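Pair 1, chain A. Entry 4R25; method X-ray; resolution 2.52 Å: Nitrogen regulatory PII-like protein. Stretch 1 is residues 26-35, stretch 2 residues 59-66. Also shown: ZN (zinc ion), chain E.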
# COMPACT_ATOMS: atom_id res chain seq x y z
N GLY A 26 -19.18 -6.35 -10.88
CA GLY A 26 -18.82 -5.10 -11.52
C GLY A 26 -17.35 -4.70 -11.57
O GLY A 26 -17.01 -3.76 -12.29
N VAL A 27 -16.49 -5.38 -10.82
CA VAL A 27 -15.07 -5.03 -10.83
C VAL A 27 -14.42 -5.37 -12.17
O VAL A 27 -14.53 -6.50 -12.65
CB VAL A 27 -14.28 -5.73 -9.73
CG1 VAL A 27 -12.82 -5.32 -9.80
CG2 VAL A 27 -14.87 -5.41 -8.36
N THR A 28 -13.74 -4.39 -12.76
CA THR A 28 -13.10 -4.58 -14.07
C THR A 28 -11.56 -4.58 -14.02
O THR A 28 -10.91 -4.90 -15.01
CB THR A 28 -13.57 -3.54 -15.09
OG1 THR A 28 -13.06 -2.25 -14.74
CG2 THR A 28 -15.09 -3.49 -15.12
N SER A 29 -10.99 -4.23 -12.87
CA SER A 29 -9.54 -4.37 -12.69
C SER A 29 -9.11 -4.39 -11.21
O SER A 29 -9.81 -3.89 -10.33
CB SER A 29 -8.76 -3.30 -13.46
OG SER A 29 -8.88 -2.02 -12.86
N LEU A 30 -7.95 -4.99 -10.96
CA LEU A 30 -7.40 -5.03 -9.62
C LEU A 30 -5.90 -5.29 -9.70
O LEU A 30 -5.39 -5.70 -10.74
CB LEU A 30 -8.11 -6.12 -8.81
CG LEU A 30 -8.03 -7.54 -9.37
CD1 LEU A 30 -6.70 -8.18 -9.03
CD2 LEU A 30 -9.18 -8.40 -8.86
N THR A 31 -5.18 -5.03 -8.61
CA THR A 31 -3.76 -5.33 -8.56
C THR A 31 -3.46 -6.35 -7.48
O THR A 31 -4.20 -6.48 -6.50
CB THR A 31 -2.92 -4.07 -8.30
OG1 THR A 31 -3.42 -3.41 -7.13
CG2 THR A 31 -3.00 -3.11 -9.49
N PHE A 32 -2.39 -7.11 -7.65
CA PHE A 32 -2.02 -8.06 -6.63
C PHE A 32 -0.52 -8.27 -6.57
O PHE A 32 0.21 -7.90 -7.49
CB PHE A 32 -2.78 -9.39 -6.80
CG PHE A 32 -2.47 -10.11 -8.08
CD1 PHE A 32 -1.52 -11.12 -8.10
CD2 PHE A 32 -3.13 -9.79 -9.25
CE1 PHE A 32 -1.23 -11.80 -9.28
CE2 PHE A 32 -2.85 -10.46 -10.44
CZ PHE A 32 -1.90 -11.46 -10.45
N SER A 33 -0.06 -8.84 -5.47
CA SER A 33 1.36 -9.13 -5.30
C SER A 33 1.55 -10.07 -4.13
O SER A 33 0.68 -10.21 -3.28
CB SER A 33 2.15 -7.84 -5.07
OG SER A 33 1.72 -7.19 -3.89
N ASN A 34 2.70 -10.74 -4.11
CA ASN A 34 3.03 -11.61 -3.01
C ASN A 34 3.83 -10.85 -1.97
O ASN A 34 4.81 -10.18 -2.29
CB ASN A 34 3.85 -12.80 -3.50
CG ASN A 34 3.05 -13.72 -4.40
OD1 ASN A 34 2.16 -14.45 -3.95
ND2 ASN A 34 3.38 -13.71 -5.69
N VAL A 35 3.39 -10.94 -0.73
CA VAL A 35 4.12 -10.38 0.39
C VAL A 35 4.21 -11.45 1.47
O VAL A 35 3.77 -12.58 1.28
CB VAL A 35 3.42 -9.14 0.96
CG1 VAL A 35 3.37 -8.05 -0.09
CG2 VAL A 35 2.01 -9.49 1.42
N GLU A 59 3.25 -17.08 3.63
CA GLU A 59 3.04 -16.44 2.34
C GLU A 59 1.70 -15.76 2.34
O GLU A 59 0.73 -16.29 2.87
CB GLU A 59 3.05 -17.46 1.23
CG GLU A 59 4.20 -18.40 1.32
CD GLU A 59 5.49 -17.65 1.40
OE1 GLU A 59 6.30 -18.01 2.28
OE2 GLU A 59 5.68 -16.71 0.59
N ARG A 60 1.64 -14.59 1.72
CA ARG A 60 0.39 -13.88 1.62
C ARG A 60 0.22 -13.27 0.24
O ARG A 60 1.19 -12.91 -0.43
CB ARG A 60 0.31 -12.80 2.71
CG ARG A 60 0.37 -13.33 4.14
CD ARG A 60 -0.98 -13.82 4.66
NE ARG A 60 -1.27 -15.19 4.26
CZ ARG A 60 -2.02 -16.03 4.97
NH1 ARG A 60 -2.53 -15.63 6.13
NH2 ARG A 60 -2.24 -17.26 4.54
N LEU A 61 -1.03 -13.19 -0.19
CA LEU A 61 -1.38 -12.55 -1.44
C LEU A 61 -2.07 -11.24 -1.11
O LEU A 61 -3.07 -11.23 -0.39
CB LEU A 61 -2.33 -13.46 -2.23
CG LEU A 61 -2.96 -12.90 -3.50
CD1 LEU A 61 -1.91 -12.61 -4.57
CD2 LEU A 61 -4.01 -13.88 -4.01
N LYS A 62 -1.54 -10.14 -1.62
CA LYS A 62 -2.17 -8.84 -1.37
C LYS A 62 -2.94 -8.44 -2.63
O LYS A 62 -2.35 -8.36 -3.72
CB LYS A 62 -1.12 -7.80 -1.03
CG LYS A 62 -1.65 -6.49 -0.45
CD LYS A 62 -0.48 -5.53 -0.22
CE LYS A 62 -0.89 -4.30 0.55
NZ LYS A 62 0.32 -3.44 0.77
N ILE A 63 -4.24 -8.21 -2.48
CA ILE A 63 -5.09 -7.83 -3.60
C ILE A 63 -5.71 -6.47 -3.35
O ILE A 63 -6.38 -6.25 -2.35
CB ILE A 63 -6.24 -8.83 -3.77
CG1 ILE A 63 -5.69 -10.23 -4.09
CG2 ILE A 63 -7.20 -8.35 -4.84
CD1 ILE A 63 -6.67 -11.33 -3.88
N GLU A 64 -5.52 -5.56 -4.30
CA GLU A 64 -6.08 -4.23 -4.19
C GLU A 64 -7.16 -3.93 -5.26
O GLU A 64 -6.98 -4.16 -6.45
CB GLU A 64 -4.98 -3.19 -4.23
CG GLU A 64 -4.04 -3.29 -3.03
CD GLU A 64 -2.94 -2.24 -3.05
OE1 GLU A 64 -2.60 -1.74 -4.14
OE2 GLU A 64 -2.43 -1.91 -1.96
N ILE A 65 -8.29 -3.42 -4.79
CA ILE A 65 -9.41 -3.11 -5.63
C ILE A 65 -9.86 -1.71 -5.28
O ILE A 65 -10.05 -1.39 -4.11
CB ILE A 65 -10.56 -4.10 -5.39
CG1 ILE A 65 -10.01 -5.53 -5.39
CG2 ILE A 65 -11.64 -3.94 -6.44
CD1 ILE A 65 -10.91 -6.52 -4.70
N VAL A 66 -10.00 -0.85 -6.28
CA VAL A 66 -10.56 0.47 -6.06
C VAL A 66 -11.98 0.46 -6.57
O VAL A 66 -12.27 -0.14 -7.60
CB VAL A 66 -9.75 1.56 -6.78
CG1 VAL A 66 -10.37 2.94 -6.56
CG2 VAL A 66 -8.31 1.53 -6.30
ZN ZN E . -1.67 -0.55 -0.23
O HOH W 1 0.86 -0.91 -0.53

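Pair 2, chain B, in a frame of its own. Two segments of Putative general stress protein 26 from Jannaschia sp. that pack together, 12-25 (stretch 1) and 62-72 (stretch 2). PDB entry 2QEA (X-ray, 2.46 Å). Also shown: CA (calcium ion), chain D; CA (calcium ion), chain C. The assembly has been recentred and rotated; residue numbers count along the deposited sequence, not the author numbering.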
# COMPACT_ATOMS: atom_id res chain seq x y z
N ARG B 12 7.98 4.11 12.59
CA ARG B 12 6.56 4.14 12.20
C ARG B 12 5.95 2.82 11.72
O ARG B 12 4.74 2.65 11.84
CB ARG B 12 6.34 5.23 11.15
CG ARG B 12 6.67 6.60 11.68
CD ARG B 12 6.37 7.63 10.65
NE ARG B 12 6.66 8.98 11.12
CZ ARG B 12 6.55 10.08 10.38
NH1 ARG B 12 6.10 10.02 9.13
NH2 ARG B 12 6.87 11.26 10.91
N LEU B 13 6.78 1.90 11.21
CA LEU B 13 6.30 0.60 10.69
C LEU B 13 5.53 -0.27 11.71
O LEU B 13 4.68 -1.06 11.31
CB LEU B 13 7.46 -0.20 10.06
CG LEU B 13 7.16 -1.54 9.36
CD1 LEU B 13 6.10 -1.38 8.29
CD2 LEU B 13 8.43 -2.12 8.77
N GLU B 14 5.83 -0.10 13.00
CA GLU B 14 5.14 -0.81 14.09
C GLU B 14 3.63 -0.58 14.12
O GLU B 14 2.86 -1.53 14.31
CB GLU B 14 5.66 -0.34 15.44
CG GLU B 14 7.08 -0.71 15.74
CD GLU B 14 7.51 -0.15 17.06
OE1 GLU B 14 7.40 1.08 17.26
OE2 GLU B 14 7.99 -0.93 17.91
N ASP B 15 3.23 0.68 13.95
CA ASP B 15 1.81 1.07 13.93
C ASP B 15 1.09 0.81 12.59
O ASP B 15 -0.12 1.05 12.50
CB ASP B 15 1.66 2.55 14.33
CG ASP B 15 2.04 2.81 15.79
OD1 ASP B 15 2.76 2.00 16.41
OD2 ASP B 15 1.61 3.86 16.33
N VAL B 16 1.81 0.33 11.57
CA VAL B 16 1.23 0.01 10.26
C VAL B 16 0.57 -1.37 10.37
O VAL B 16 1.26 -2.38 10.55
CB VAL B 16 2.30 0.03 9.13
CG1 VAL B 16 1.68 -0.29 7.78
CG2 VAL B 16 3.00 1.39 9.07
N ARG B 17 -0.76 -1.41 10.29
CA ARG B 17 -1.53 -2.66 10.42
C ARG B 17 -1.41 -3.60 9.22
O ARG B 17 -1.43 -4.82 9.40
CB ARG B 17 -3.01 -2.36 10.67
N SER B 18 -1.30 -3.04 8.01
CA SER B 18 -1.25 -3.82 6.77
C SER B 18 -0.15 -3.39 5.80
O SER B 18 0.34 -2.26 5.83
CB SER B 18 -2.60 -3.72 6.04
OG SER B 18 -3.66 -4.17 6.87
N GLY B 19 0.21 -4.33 4.93
CA GLY B 19 1.21 -4.14 3.88
C GLY B 19 0.99 -5.16 2.77
O GLY B 19 0.32 -6.17 2.99
N MSE B 20 1.55 -4.89 1.59
CA MSE B 20 1.38 -5.74 0.41
C MSE B 20 2.67 -6.50 0.15
O MSE B 20 3.67 -5.91 -0.27
CB MSE B 20 0.98 -4.87 -0.79
CG MSE B 20 -0.31 -4.08 -0.58
SE MSE B 20 -1.89 -5.20 -0.54
CE MSE B 20 -1.90 -5.79 -2.41
N LEU B 21 2.65 -7.82 0.41
CA LEU B 21 3.82 -8.70 0.31
C LEU B 21 3.76 -9.65 -0.88
O LEU B 21 2.68 -10.07 -1.29
CB LEU B 21 3.94 -9.52 1.60
CG LEU B 21 5.15 -10.44 1.83
CD1 LEU B 21 6.46 -9.67 1.80
CD2 LEU B 21 4.98 -11.17 3.15
N GLY B 22 4.93 -10.00 -1.41
CA GLY B 22 5.03 -10.92 -2.54
C GLY B 22 6.45 -11.33 -2.91
O GLY B 22 7.41 -10.61 -2.62
N ILE B 23 6.56 -12.51 -3.53
CA ILE B 23 7.83 -13.06 -4.02
C ILE B 23 7.98 -12.56 -5.45
O ILE B 23 7.01 -12.62 -6.22
CB ILE B 23 7.84 -14.61 -3.98
CG1 ILE B 23 7.61 -15.11 -2.54
CG2 ILE B 23 9.16 -15.16 -4.52
CD1 ILE B 23 7.53 -16.61 -2.41
N LYS B 24 9.17 -12.07 -5.81
CA LYS B 24 9.42 -11.51 -7.16
C LYS B 24 9.27 -12.55 -8.27
O LYS B 24 9.82 -13.65 -8.17
CB LYS B 24 10.80 -10.85 -7.25
CG LYS B 24 10.90 -9.57 -6.44
CD LYS B 24 12.23 -8.88 -6.67
CE LYS B 24 12.31 -7.54 -5.95
NZ LYS B 24 11.30 -6.56 -6.46
N GLY B 25 8.51 -12.19 -9.31
CA GLY B 25 8.23 -13.08 -10.44
C GLY B 25 7.23 -14.20 -10.18
O GLY B 25 7.16 -15.13 -10.98
N PRO B 62 15.35 -19.18 0.95
CA PRO B 62 15.13 -17.73 0.77
C PRO B 62 14.95 -17.31 -0.70
O PRO B 62 15.67 -17.81 -1.58
CB PRO B 62 16.40 -17.10 1.36
CG PRO B 62 16.93 -18.10 2.29
CD PRO B 62 16.61 -19.44 1.69
N GLN B 63 13.99 -16.40 -0.94
CA GLN B 63 13.65 -15.89 -2.28
C GLN B 63 13.59 -14.36 -2.30
O GLN B 63 13.17 -13.77 -1.31
CB GLN B 63 12.28 -16.42 -2.71
CG GLN B 63 12.21 -17.93 -2.94
CD GLN B 63 13.01 -18.41 -4.15
OE1 GLN B 63 13.28 -17.65 -5.08
NE2 GLN B 63 13.37 -19.68 -4.13
N PRO B 64 14.02 -13.71 -3.43
CA PRO B 64 13.85 -12.25 -3.55
C PRO B 64 12.37 -11.86 -3.46
O PRO B 64 11.53 -12.51 -4.09
CB PRO B 64 14.41 -11.94 -4.94
CG PRO B 64 15.32 -13.06 -5.25
CD PRO B 64 14.71 -14.26 -4.61
N ALA B 65 12.07 -10.84 -2.66
CA ALA B 65 10.69 -10.42 -2.41
C ALA B 65 10.51 -8.91 -2.38
O ALA B 65 11.48 -8.16 -2.26
CB ALA B 65 10.21 -11.03 -1.10
N GLN B 66 9.24 -8.51 -2.47
CA GLN B 66 8.83 -7.11 -2.44
C GLN B 66 7.81 -6.92 -1.32
O GLN B 66 6.96 -7.79 -1.10
CB GLN B 66 8.19 -6.71 -3.77
CG GLN B 66 7.85 -5.22 -3.89
CD GLN B 66 7.19 -4.86 -5.21
OE1 GLN B 66 6.86 -5.72 -6.03
NE2 GLN B 66 6.99 -3.56 -5.42
N PHE B 67 7.90 -5.79 -0.62
CA PHE B 67 6.95 -5.41 0.42
C PHE B 67 6.63 -3.92 0.26
O PHE B 67 7.51 -3.08 0.43
CB PHE B 67 7.49 -5.72 1.82
CG PHE B 67 6.50 -5.44 2.92
CD1 PHE B 67 5.29 -6.13 2.97
CD2 PHE B 67 6.79 -4.51 3.92
CE1 PHE B 67 4.36 -5.88 3.99
CE2 PHE B 67 5.87 -4.26 4.96
CZ PHE B 67 4.66 -4.95 5.00
N VAL B 68 5.38 -3.63 -0.08
CA VAL B 68 4.91 -2.26 -0.32
C VAL B 68 4.05 -1.81 0.86
O VAL B 68 3.17 -2.56 1.31
CB VAL B 68 4.12 -2.18 -1.64
CG1 VAL B 68 3.61 -0.77 -1.90
CG2 VAL B 68 4.98 -2.64 -2.81
N VAL B 69 4.31 -0.60 1.35
CA VAL B 69 3.57 0.02 2.46
C VAL B 69 2.99 1.36 1.99
O VAL B 69 3.64 2.09 1.23
CB VAL B 69 4.48 0.25 3.70
CG1 VAL B 69 3.72 0.93 4.84
CG2 VAL B 69 5.07 -1.07 4.17
N SER B 70 1.76 1.66 2.43
CA SER B 70 1.08 2.93 2.15
C SER B 70 0.08 3.16 3.28
O SER B 70 -0.99 2.55 3.28
CB SER B 70 0.39 2.89 0.78
OG SER B 70 -0.27 4.12 0.49
N ASP B 71 0.45 4.00 4.24
CA ASP B 71 -0.35 4.26 5.45
C ASP B 71 -0.47 5.77 5.70
O ASP B 71 0.52 6.43 6.02
CB ASP B 71 0.32 3.54 6.63
CG ASP B 71 -0.59 3.42 7.86
OD1 ASP B 71 -1.04 4.45 8.39
OD2 ASP B 71 -0.80 2.28 8.32
N ASP B 72 -1.69 6.31 5.54
CA ASP B 72 -1.98 7.74 5.75
C ASP B 72 -1.94 8.14 7.23
O ASP B 72 -1.49 9.25 7.54
CB ASP B 72 -3.34 8.13 5.14
CG ASP B 72 -3.40 7.97 3.62
OD1 ASP B 72 -2.36 8.10 2.94
OD2 ASP B 72 -4.50 7.72 3.11
CA CA D . 7.93 0.48 20.14
CA CA C . 7.77 3.46 17.08
O HOH W 2 5.13 3.53 17.57
O HOH W 3 0.17 -0.34 3.85

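The sharpest difference lies where L30(A) of pair 1 matches G19(B) of pair 2, and it is tied to the residues across the sheet. In pair 1 the leucine fills the space itself: its CB points toward the second strand, with L30(A) CB 4.0 Å from I65(A) CG1 and L30(A) CD1 4.2 Å from I63(A) CG2. In pair 2 the filling comes from the other strand. F67(B), the match of I63(A), extends its ring into the space beside the glycine, so that F67(B) CE1 lies 3.6 Å from G19(B) CA. A CB on G19(B) would sit 2.2 Å from F67(B) CZ, a clash; glycine suits the place because the ring already occupies it. L21(B) CB and L13(B) CD1 lie at the edge of that ring.

Beneath these differences the backbones agree to 0.6 Å over 14 central residues. Each pair is an antiparallel two-strand contact, with the strand directions 160° apart in pair 1 and 164° in pair 2. T31(A) and E64(A) match M20(B) and V68(B), and each couple exchanges two backbone hydrogen bonds: T31(A) N to E64(A) O is 2.9 Å, as is M20(B) N to V68(B) O. S33(A) with K62(A) corresponds to G22(B) with Q66(B), again doubly bonded. At the next step R60(A) N donates to V35(A) O at 3.0 Å, whereas its match P64(B) has no N-H to give; only the bond from K24(B) N to P64(B) O, 3.0 Å, remains there.

The face carrying T31(A), S33(A), K62(A) and E64(A) is largely polar. The fully extended K62(A) reaches water 1, with K62(A) NZ 2.9 Å from its oxygen, and E64(A) OE2 binds zinc at 2.3 Å, the same water completing a link between the lysine and the metal. At the zinc-binding position pair 2 has V68(B), whose CB packs 4.2 Å from CB of M20(B), a selenomethionine, in an apolar contact suited to two buried residues.

Elsewhere the solutions converge. V27(A) and V16(B), both t rotamers, precede the strands and meet matching branched residues: V27(A) CG1 is 3.8 Å from I65(A) CG2, and V16(B) CG1 is 3.8 Å from V69(B) CG1. A short beta-branched side chain fills this pocket without reaching far. F32(A) and L21(B) also match; the former brings CD1 to 3.9 Å from L61(A) CD1. L21(B), in turn, places CB 3.9 Å from F67(B) CD1, while A65(B), in place of L61(A), is smaller and lies across from I23(B).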